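Local coordinates for protein afamin (Homo sapiens, PDB 6FAK) that carries hydrophobic molecules in body fluids, binding vitamin E and keeping lipidated Wnt proteins soluble and active, at residues E394-Q399 against F437-T442. Residues are numbered along the deposited sequence; the frame is centred on the assembly and turned at random.
Sequences ECKHFQ and FTTCCT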
loop_
_atom_site.group_PDB
_atom_site.type_symbol
_atom_site.label_atom_id
_atom_site.label_comp_id
_atom_site.label_asym_id
_atom_site.label_seq_id
_atom_site.Cartn_x
_atom_site.Cartn_y
_atom_site.Cartn_z
ATOM N N GLU A 394 20.189 -0.749 9.891
ATOM C CA GLU A 394 18.925 -1.423 10.147
ATOM C C GLU A 394 19.038 -2.920 9.812
ATOM O O GLU A 394 18.577 -3.742 10.611
ATOM C CB GLU A 394 17.755 -0.769 9.398
ATOM C CG GLU A 394 17.427 0.680 9.767
ATOM C CD GLU A 394 16.634 1.465 8.699
ATOM O OE1 GLU A 394 16.749 1.172 7.477
ATOM O OE2 GLU A 394 15.878 2.415 9.059
ATOM N N CYS A 395 19.679 -3.276 8.683
ATOM C CA CYS A 395 19.861 -4.689 8.293
ATOM C C CYS A 395 20.768 -5.470 9.264
ATOM O O CYS A 395 20.543 -6.676 9.491
ATOM C CB CYS A 395 20.325 -4.875 6.829
ATOM S SG CYS A 395 18.964 -4.680 5.622
ATOM N N LYS A 396 21.776 -4.802 9.822
ATOM C CA LYS A 396 22.651 -5.448 10.797
ATOM C C LYS A 396 21.849 -5.746 12.088
ATOM O O LYS A 396 21.942 -6.848 12.638
ATOM C CB LYS A 396 23.863 -4.557 11.110
ATOM C CG LYS A 396 24.947 -5.203 11.971
ATOM C CD LYS A 396 25.317 -6.611 11.499
ATOM C CE LYS A 396 26.673 -7.069 12.017
ATOM N NZ LYS A 396 26.834 -6.960 13.500
ATOM N N HIS A 397 21.073 -4.760 12.532
ATOM C CA HIS A 397 20.170 -4.903 13.669
ATOM C C HIS A 397 19.199 -6.064 13.454
ATOM O O HIS A 397 18.994 -6.846 14.367
ATOM C CB HIS A 397 19.411 -3.595 13.973
ATOM C CG HIS A 397 20.258 -2.540 14.615
ATOM N ND1 HIS A 397 21.147 -2.817 15.635
ATOM C CD2 HIS A 397 20.361 -1.213 14.378
ATOM C CE1 HIS A 397 21.757 -1.702 15.997
ATOM N NE2 HIS A 397 21.309 -0.716 15.238
ATOM N N PHE A 398 18.619 -6.175 12.256
ATOM C CA PHE A 398 17.843 -7.362 11.868
ATOM C C PHE A 398 18.612 -8.697 11.961
ATOM O O PHE A 398 18.073 -9.702 12.524
ATOM C CB PHE A 398 17.281 -7.197 10.468
ATOM C CG PHE A 398 16.596 -8.427 9.933
ATOM C CD1 PHE A 398 15.355 -8.789 10.403
ATOM C CD2 PHE A 398 17.159 -9.174 8.905
ATOM C CE1 PHE A 398 14.697 -9.909 9.897
ATOM C CE2 PHE A 398 16.511 -10.292 8.390
ATOM C CZ PHE A 398 15.279 -10.672 8.897
ATOM N N GLN A 399 19.850 -8.730 11.459
ATOM C CA GLN A 399 20.690 -9.926 11.583
ATOM C C GLN A 399 20.908 -10.296 13.078
ATOM O O GLN A 399 20.771 -11.449 13.459
ATOM C CB GLN A 399 22.044 -9.751 10.867
ATOM C CG GLN A 399 21.997 -9.470 9.362
ATOM C CD GLN A 399 21.711 -10.681 8.478
ATOM O OE1 GLN A 399 20.873 -10.606 7.572
ATOM N NE2 GLN A 399 22.419 -11.790 8.715
ATOM N N PHE A 437 12.543 -5.601 6.041
ATOM C CA PHE A 437 13.838 -6.235 6.380
ATOM C C PHE A 437 13.899 -7.722 6.176
ATOM O O PHE A 437 14.913 -8.227 5.658
ATOM C CB PHE A 437 14.269 -5.839 7.785
ATOM C CG PHE A 437 14.375 -4.379 7.915
ATOM C CD1 PHE A 437 15.473 -3.735 7.439
ATOM C CD2 PHE A 437 13.312 -3.637 8.377
ATOM C CE1 PHE A 437 15.550 -2.365 7.475
ATOM C CE2 PHE A 437 13.385 -2.264 8.409
ATOM C CZ PHE A 437 14.504 -1.628 7.940
ATOM N N THR A 438 12.811 -8.419 6.498
ATOM C CA THR A 438 12.721 -9.870 6.264
ATOM C C THR A 438 12.676 -10.231 4.785
ATOM O O THR A 438 13.175 -11.261 4.379
ATOM C CB THR A 438 11.465 -10.514 6.911
ATOM O OG1 THR A 438 10.287 -9.968 6.313
ATOM C CG2 THR A 438 11.408 -10.295 8.419
ATOM N N THR A 439 12.048 -9.405 3.984
ATOM C CA THR A 439 12.004 -9.597 2.565
ATOM C C THR A 439 13.347 -9.286 1.857
ATOM O O THR A 439 13.676 -9.976 0.901
ATOM C CB THR A 439 10.924 -8.682 1.967
ATOM O OG1 THR A 439 9.664 -9.022 2.560
ATOM C CG2 THR A 439 10.845 -8.793 0.464
ATOM N N CYS A 440 14.086 -8.265 2.314
ATOM C CA CYS A 440 15.148 -7.646 1.517
ATOM C C CYS A 440 16.553 -7.777 2.033
ATOM O O CYS A 440 17.496 -7.584 1.256
ATOM C CB CYS A 440 14.901 -6.130 1.427
ATOM S SG CYS A 440 13.288 -5.615 0.798
ATOM N N CYS A 441 16.730 -7.962 3.344
ATOM C CA CYS A 441 18.075 -7.851 3.914
ATOM C C CYS A 441 18.906 -9.000 3.324
ATOM O O CYS A 441 18.387 -10.075 3.083
ATOM C CB CYS A 441 18.108 -7.769 5.441
ATOM S SG CYS A 441 17.564 -6.177 6.168
ATOM N N THR A 442 20.150 -8.693 2.956
ATOM C CA THR A 442 21.104 -9.622 2.274
ATOM C C THR A 442 20.939 -9.839 0.766
ATOM O O THR A 442 21.827 -10.453 0.127
ATOM C CB THR A 442 21.241 -11.017 2.951
ATOM O OG1 THR A 442 20.082 -11.822 2.673
ATOM C CG2 THR A 442 21.445 -10.856 4.438
#
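Cys395, within helix 376-417, and Cys441, just beyond the last turn of helix 423-440, where the backbone has turned extended, bring their CA atoms to 5.7 Å, the closest CA pair between 394-399 and 437-442. A disulfide joins them, Cys395 SG to Cys441 SG at 2.1 Å with a dihedral of -82° about the S-S bond, close to the preferred quarter turn. No hydrogen bond crosses the contact; beyond this covalent link it is mainly van der Waals, including sulfur-aromatic packing. Phe398 has CG anti to its backbone nitrogen (chi1 174°), which carries the ring out toward the end of helix 423-440. One ring face receives Phe437 O, 3.8 Å above the ring plane and displaced toward the rim, with Thr438 N on the same face. That carbonyl also accepts the last-turn bond from Cys441 N. Around the ring, CE1 of Phe398 meets the methyl CG2 of Thr438 at 3.6 Å, CD2 of Phe398 packs against Cys441 CB at 3.9 Å, and Cys441 SG lies obliquely, 5.0 Å from the centroid. With an alanine in place of Phe398, the Thr438 methyl and Cys441 CB would probably lose the ring they pack against, opening a gap over the last helical turn. The edge of the Phe437 ring is turned to the disulfide, with both Cys395 SG and Cys441 SG lying near its plane. Glu394 CB presses on CE1 of Phe437 at 3.3 Å, while its carboxylate, turned 78° from the ring plane, places OE1 at the ring edge and in a salt bridge with Arg486. Next to Cys441, Cys440 is bonded to Cys449 of helix 446-462. Adjacent cysteines tying one helix end to two other helices form the paired double-disulfide motif characteristic of the serum albumin fold, here in the third albumin domain.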